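Local coordinates for IroE protein (Escherichia coli, PDB 2GZS) that hydrolyses the trilactone ring of enterobactin and its C-glucosylated (salmochelin) forms, preferring the iron-free siderophores and usually cutting once to leave linear trimers, at residues Thr225-Thr228 and Ile229-Lys233; Phe255-Ala258 and Leu259-Ile262; Asp180-Leu183 and Ser184-Thr187. All coordinates share one frame; numbering follows the deposited sequence.

In the fold
Each contact spans about two turns of a single helix of an alpha/beta-hydrolase fold. Contacts 1 and 3 are neighbours, their centres about 12 Å apart: Lys233 NZ probably hydrogen-bonds to Thr187 O at 2.8 Å, and Leu230 CD2 packs on Val186 O at 3.5 Å, so helices 219-232 and 179-187 lie against each other. Contact 1 also touches strand 237-241. Contact 2, on helix 247-262, packs on strand 43-48, about 13 Å from contact 1 and 17 Å from contact 3 between nearest atoms. The side chain of Leu182 comes within about 10 Å of the bound diisopropyl phosphonate and that of Phe255 within about 12 Å, while contact 1 lies away from the active-site Ser149 and His247.

Contact 1 of 3, residues Thr225-Thr228 and Ile229-Lys233; sequences TTLT and ILKDK
Ile229 N donates to Thr225 O at 2.8 Å, and one residue on, Leu230 N reaches Thr226 O at 2.9 Å; the first bond is nearly straight at hydrogen, with an angle of 173°. In both, the donor stands almost on the line of the C=O. Asp232 N follows on Thr228 O with a longer bond of 3.1 Å, and Lys233 N, where the backbone leaves helical angles, still reaches Ile229 O. The threonine hydroxyls turn backward for their partners: Thr226 OG1 bonds Lys222 O and Thr228 OG1 bonds His224 O. This is the C-terminal end of helix 219-232, which in the alpha/beta-hydrolase fold runs between strands 198-203 and 237-241. With Thr226 CG2 anti to the backbone N, its methyl is left to meet Leu230 CD1 at 3.8 Å, the two side chains running side by side in the same direction. Thr225 and Ile229 repeat the arrangement one residue earlier, CG2 against CD1 at 3.9 Å. Lys231 runs beside Leu227; its aliphatic part is placed doubtfully, because it crowds Leu227 O, but its NZ bonds to Ala237 O of the neighbouring strand. Leu227 also packs on Phe239, while Leu230 meets Val186 of helix 179-187.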
loop_
_atom_site.group_PDB
_atom_site.type_symbol
_atom_site.label_atom_id
_atom_site.label_comp_id
_atom_site.label_asym_id
_atom_site.label_seq_id
_atom_site.Cartn_x
_atom_site.Cartn_y
_atom_site.Cartn_z
ATOM N N THR A 225 14.728 -13.963 -9.457
ATOM C CA THR A 225 14.178 -15.318 -9.422
ATOM C C THR A 225 12.680 -15.268 -9.110
ATOM O O THR A 225 11.894 -16.041 -9.684
ATOM C CB THR A 225 14.859 -16.120 -8.304
ATOM O OG1 THR A 225 16.233 -16.291 -8.709
ATOM C CG2 THR A 225 14.238 -17.489 -8.072
ATOM N N THR A 226 12.335 -14.364 -8.188
ATOM C CA THR A 226 10.941 -14.243 -7.769
ATOM C C THR A 226 10.069 -13.957 -8.988
ATOM O O THR A 226 9.069 -14.642 -9.202
ATOM C CB THR A 226 10.754 -13.153 -6.717
ATOM O OG1 THR A 226 11.348 -13.588 -5.487
ATOM C CG2 THR A 226 9.264 -12.944 -6.400
ATOM N N LEU A 227 10.467 -12.982 -9.787
ATOM C CA LEU A 227 9.696 -12.694 -10.999
ATOM C C LEU A 227 9.603 -13.866 -11.957
ATOM O O LEU A 227 8.547 -14.122 -12.583
ATOM C CB LEU A 227 10.292 -11.480 -11.727
ATOM C CG LEU A 227 10.354 -10.098 -11.112
ATOM C CD1 LEU A 227 10.757 -9.082 -12.207
ATOM C CD2 LEU A 227 9.081 -9.615 -10.458
ATOM N N THR A 228 10.711 -14.594 -12.117
ATOM C CA THR A 228 10.771 -15.737 -12.997
ATOM C C THR A 228 9.787 -16.810 -12.552
ATOM O O THR A 228 8.998 -17.296 -13.392
ATOM C CB THR A 228 12.189 -16.336 -12.986
ATOM O OG1 THR A 228 13.114 -15.368 -13.479
ATOM C CG2 THR A 228 12.278 -17.556 -13.909
ATOM N N ILE A 229 9.836 -17.186 -11.272
ATOM C CA ILE A 229 8.903 -18.191 -10.773
ATOM C C ILE A 229 7.460 -17.689 -10.874
ATOM O O ILE A 229 6.577 -18.457 -11.299
ATOM C CB ILE A 229 9.263 -18.637 -9.343
ATOM C CG1 ILE A 229 10.644 -19.318 -9.364
ATOM C CG2 ILE A 229 8.270 -19.607 -8.746
ATOM C CD1 ILE A 229 11.087 -19.757 -7.953
ATOM N N LEU A 230 7.211 -16.435 -10.483
ATOM C CA LEU A 230 5.802 -15.985 -10.511
ATOM C C LEU A 230 5.280 -15.963 -11.922
ATOM O O LEU A 230 4.129 -16.374 -12.199
ATOM C CB LEU A 230 5.699 -14.616 -9.864
ATOM C CG LEU A 230 5.889 -14.619 -8.328
ATOM C CD1 LEU A 230 5.740 -13.223 -7.768
ATOM C CD2 LEU A 230 4.890 -15.595 -7.687
ATOM N N LYS A 231 6.075 -15.542 -12.884
ATOM C CA LYS A 231 5.626 -15.576 -14.283
ATOM C C LYS A 231 5.270 -16.968 -14.732
ATOM O O LYS A 231 4.248 -17.166 -15.400
ATOM C CB LYS A 231 6.815 -15.081 -15.137
ATOM C CG LYS A 231 6.672 -13.605 -15.466
ATOM C CD LYS A 231 6.867 -12.672 -14.287
ATOM C CE LYS A 231 8.240 -12.030 -14.414
ATOM N NZ LYS A 231 8.196 -10.636 -14.921
ATOM N N ASP A 232 6.143 -17.912 -14.314
ATOM C CA ASP A 232 5.838 -19.294 -14.647
ATOM C C ASP A 232 4.498 -19.751 -14.029
ATOM O O ASP A 232 3.815 -20.631 -14.598
ATOM C CB ASP A 232 6.947 -20.243 -14.151
ATOM C CG ASP A 232 8.217 -20.268 -14.958
ATOM O OD1 ASP A 232 8.215 -19.715 -16.079
ATOM O OD2 ASP A 232 9.226 -20.835 -14.470
ATOM N N LYS A 233 4.161 -19.175 -12.891
ATOM C CA LYS A 233 2.922 -19.513 -12.213
ATOM C C LYS A 233 1.752 -18.669 -12.706
ATOM O O LYS A 233 0.679 -18.715 -12.074
ATOM C CB LYS A 233 3.145 -19.367 -10.698
ATOM C CG LYS A 233 4.083 -20.533 -10.320
ATOM C CD LYS A 233 4.425 -20.557 -8.851
ATOM C CE LYS A 233 5.027 -21.937 -8.534
ATOM N NZ LYS A 233 5.101 -22.090 -7.075
#

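Contact 2 of 3, residues Phe255-Ala258 and Leu259-Ile262; sequences FRQA and LLDI
Phe255 and Leu259, one turn apart on helix 247-262, begin a contact in the last helix of the alpha/beta-hydrolase fold, whose first residue is the active-site His247. Leu259 N donates to Phe255 O at 3.0 Å. The Phe255 ring takes Leu259 CD1 at its edge, near the ring plane, 3.8 Å from CD1 of the ring, and the two side chains cross obliquely. The ring also receives Arg256 CG over the centre of one face, 3.7 Å above the plane, and touches Val54 and Arg57 of helix 51-57. Arg256 gives its carbonyl to Leu260 N at 2.9 Å, and Leu260 CG lies 3.3 Å from Arg256 O; the Arg256 guanidinium makes a long, weak ion pair with Asp59. Gln257 has CG anti to the backbone N (chi1 -177°) and then bends at chi2, which carries its amide forward along the helix, toward its C-terminal end, so that NE2 passes Leu260 CB at 3.8 Å, the two side chains at about a right angle. The same NE2 is bonded to Glu265. Gln257 O accepts Asp261 N, while Asp261 OD2 is held by Tyr169 OH. Ala258 turns its methyl to Leu46 of strand 43-48, a strand that Leu259 also covers. Last, Ile262 N bonds to Ala258 O at 3.0 Å, the donor tilted 22° from the carbonyl plane.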
loop_
_atom_site.group_PDB
_atom_site.type_symbol
_atom_site.label_atom_id
_atom_site.label_comp_id
_atom_site.label_asym_id
_atom_site.label_seq_id
_atom_site.Cartn_x
_atom_site.Cartn_y
_atom_site.Cartn_z
ATOM N N PHE A 255 5.615 5.760 -3.396
ATOM C CA PHE A 255 4.149 6.041 -3.309
ATOM C C PHE A 255 3.749 6.851 -4.538
ATOM O O PHE A 255 2.652 6.654 -5.062
ATOM C CB PHE A 255 3.819 6.714 -1.991
ATOM C CG PHE A 255 3.656 8.202 -1.888
ATOM C CD1 PHE A 255 2.505 8.884 -2.376
ATOM C CD2 PHE A 255 4.613 9.002 -1.278
ATOM C CE1 PHE A 255 2.373 10.259 -2.264
ATOM C CE2 PHE A 255 4.495 10.370 -1.204
ATOM C CZ PHE A 255 3.364 11.027 -1.691
ATOM N N ARG A 256 4.591 7.798 -4.958
ATOM C CA ARG A 256 4.131 8.633 -6.102
ATOM C C ARG A 256 4.096 7.816 -7.345
ATOM O O ARG A 256 3.179 7.918 -8.178
ATOM C CB ARG A 256 5.085 9.831 -6.198
ATOM C CG ARG A 256 4.908 10.811 -5.066
ATOM C CD ARG A 256 5.913 11.961 -5.279
ATOM N NE ARG A 256 6.140 12.620 -4.003
ATOM C CZ ARG A 256 5.867 13.900 -3.809
ATOM N NH1 ARG A 256 5.383 14.547 -4.863
ATOM N NH2 ARG A 256 6.113 14.396 -2.602
ATOM N N GLN A 257 5.056 6.928 -7.606
ATOM C CA GLN A 257 5.050 6.124 -8.804
ATOM C C GLN A 257 3.890 5.120 -8.795
ATOM O O GLN A 257 3.327 4.834 -9.835
ATOM C CB GLN A 257 6.426 5.447 -9.054
ATOM C CG GLN A 257 6.436 4.663 -10.374
ATOM C CD GLN A 257 6.345 5.600 -11.583
ATOM O OE1 GLN A 257 7.262 6.392 -11.805
ATOM N NE2 GLN A 257 5.265 5.562 -12.350
ATOM N N ALA A 258 3.532 4.631 -7.588
ATOM C CA ALA A 258 2.344 3.762 -7.536
ATOM C C ALA A 258 1.074 4.535 -7.935
ATOM O O ALA A 258 0.302 3.969 -8.691
ATOM C CB ALA A 258 2.246 3.161 -6.125
ATOM N N LEU A 259 0.964 5.727 -7.386
ATOM C CA LEU A 259 -0.235 6.501 -7.842
ATOM C C LEU A 259 -0.204 6.727 -9.344
ATOM O O LEU A 259 -1.191 6.616 -10.059
ATOM C CB LEU A 259 -0.257 7.801 -7.055
ATOM C CG LEU A 259 -0.719 7.711 -5.620
ATOM C CD1 LEU A 259 -0.383 8.945 -4.790
ATOM C CD2 LEU A 259 -2.264 7.475 -5.591
ATOM N N LEU A 260 0.963 7.113 -9.851
ATOM C CA LEU A 260 1.042 7.400 -11.303
ATOM C C LEU A 260 0.729 6.175 -12.124
ATOM O O LEU A 260 0.047 6.186 -13.170
ATOM C CB LEU A 260 2.431 7.966 -11.631
ATOM C CG LEU A 260 2.665 9.377 -11.111
ATOM C CD1 LEU A 260 4.157 9.677 -11.062
ATOM C CD2 LEU A 260 1.986 10.440 -11.983
ATOM N N ASP A 261 1.238 5.003 -11.666
ATOM C CA ASP A 261 0.964 3.773 -12.383
ATOM C C ASP A 261 -0.536 3.435 -12.393
ATOM O O ASP A 261 -1.057 3.068 -13.455
ATOM C CB ASP A 261 1.826 2.660 -11.737
ATOM C CG ASP A 261 1.804 1.374 -12.531
ATOM O OD1 ASP A 261 2.126 1.266 -13.740
ATOM O OD2 ASP A 261 1.387 0.344 -11.990
ATOM N N ILE A 262 -1.188 3.550 -11.207
ATOM C CA ILE A 262 -2.606 3.140 -11.184
ATOM C C ILE A 262 -3.457 4.193 -11.953
ATOM O O ILE A 262 -4.540 3.769 -12.386
ATOM C CB ILE A 262 -3.077 2.890 -9.741
ATOM C CG1 ILE A 262 -4.189 1.812 -9.703
ATOM C CG2 ILE A 262 -3.476 4.170 -9.022
ATOM C CD1 ILE A 262 -4.580 1.565 -8.256
#

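Contact 3 of 3, residues Asp180-Leu183 and Ser184-Thr187; sequences DALL and SRVT
Leu182 and Arg185 cross at a slant, the leucine methyl CD1 lying 3.3 Å from Arg185 NH1 and 4.1 Å from CZ. The methyl meets the guanidinium obliquely. Unusual torsions in Leu182, chi1 -125° and chi2 15°, leave CD1 facing the arginine head, while the arginine chain bends at chi3 to bring its head beside it. NH1 has its polar partner elsewhere, in a salt bridge with Asp157 of helix 150-161, so the leucine supplies an apolar flank to a guanidinium held by charge. Val186 points back toward the preceding turn, and its CG2 rests 3.3 Å from Leu182 O, the carbonyl that also accepts Val186 N. Thr187 is turned differently: its hydroxyl stands between the backbone N and the carbonyl carbon, which puts OG1 3.2 Å from Leu183 O as donor. Thr187 N donates to the same oxygen at 2.9 Å from the opposite face of the carbonyl plane, and Leu183 O is thus gripped twice. Ser184 N and Arg185 N make ordinary helical bonds to Asp180 O and Ala181 O, with Asp180 itself salt-bridged to Lys222. Leu183 and Thr187 pack on Thr226 of helix 219-232, and Leu182 on Leu153 and Leu156. Residues 180-187 belong to the crossover helix of the beta-alpha-beta unit of strand 167-171, helix 179-187 and strand 198-203, a basic element of the alpha/beta-hydrolase fold.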
loop_
_atom_site.group_PDB
_atom_site.type_symbol
_atom_site.label_atom_id
_atom_site.label_comp_id
_atom_site.label_asym_id
_atom_site.label_seq_id
_atom_site.Cartn_x
_atom_site.Cartn_y
_atom_site.Cartn_z
ATOM N N ASP A 180 12.679 -12.639 3.520
ATOM C CA ASP A 180 12.916 -13.886 2.820
ATOM C C ASP A 180 11.823 -14.894 3.146
ATOM O O ASP A 180 11.511 -15.653 2.203
ATOM C CB ASP A 180 14.289 -14.500 3.166
ATOM C CG ASP A 180 15.450 -13.646 2.623
ATOM O OD1 ASP A 180 15.773 -13.838 1.436
ATOM O OD2 ASP A 180 16.032 -12.833 3.362
ATOM N N ALA A 181 11.359 -14.874 4.399
ATOM C CA ALA A 181 10.279 -15.863 4.695
ATOM C C ALA A 181 9.019 -15.587 3.883
ATOM O O ALA A 181 8.289 -16.459 3.379
ATOM C CB ALA A 181 9.882 -15.845 6.159
ATOM N N LEU A 182 8.716 -14.288 3.729
ATOM C CA LEU A 182 7.586 -13.882 2.878
ATOM C C LEU A 182 7.844 -14.159 1.426
ATOM O O LEU A 182 6.915 -14.644 0.725
ATOM C CB LEU A 182 7.354 -12.357 3.020
ATOM C CG LEU A 182 6.052 -11.723 3.416
ATOM C CD1 LEU A 182 5.046 -12.680 4.016
ATOM C CD2 LEU A 182 6.334 -10.557 4.387
ATOM N N LEU A 183 9.038 -13.870 0.907
ATOM C CA LEU A 183 9.276 -14.275 -0.489
ATOM C C LEU A 183 9.133 -15.770 -0.773
ATOM O O LEU A 183 8.706 -16.206 -1.834
ATOM C CB LEU A 183 10.706 -13.912 -0.948
ATOM C CG LEU A 183 10.849 -12.469 -1.429
ATOM C CD1 LEU A 183 12.261 -12.219 -1.947
ATOM C CD2 LEU A 183 9.787 -12.139 -2.470
ATOM N N SER A 184 9.560 -16.563 0.190
ATOM C CA SER A 184 9.446 -18.019 0.168
ATOM C C SER A 184 7.975 -18.413 0.055
ATOM O O SER A 184 7.593 -19.299 -0.724
ATOM C CB SER A 184 10.070 -18.592 1.442
ATOM O OG SER A 184 10.130 -20.012 1.275
ATOM N N ARG A 185 7.109 -17.705 0.800
ATOM C CA ARG A 185 5.675 -18.027 0.609
ATOM C C ARG A 185 5.148 -17.528 -0.727
ATOM O O ARG A 185 4.318 -18.199 -1.385
ATOM C CB ARG A 185 4.856 -17.384 1.715
ATOM C CG ARG A 185 5.137 -17.861 3.133
ATOM C CD ARG A 185 4.594 -16.950 4.236
ATOM N NE ARG A 185 3.172 -16.700 4.226
ATOM C CZ ARG A 185 2.344 -15.760 4.634
ATOM N NH1 ARG A 185 2.724 -14.643 5.259
ATOM N NH2 ARG A 185 1.024 -15.910 4.417
ATOM N N VAL A 186 5.616 -16.354 -1.149
ATOM C CA VAL A 186 5.147 -15.791 -2.420
ATOM C C VAL A 186 5.442 -16.699 -3.577
ATOM O O VAL A 186 4.668 -16.991 -4.474
ATOM C CB VAL A 186 5.796 -14.390 -2.675
ATOM C CG1 VAL A 186 5.648 -14.037 -4.144
ATOM C CG2 VAL A 186 5.199 -13.357 -1.725
ATOM N N THR A 187 6.678 -17.266 -3.646
ATOM C CA THR A 187 7.012 -18.050 -4.817
ATOM C C THR A 187 6.492 -19.503 -4.662
ATOM O O THR A 187 6.630 -20.208 -5.651
ATOM C CB THR A 187 8.533 -18.073 -5.105
ATOM O OG1 THR A 187 9.262 -18.583 -3.968
ATOM C CG2 THR A 187 9.071 -16.649 -5.292
#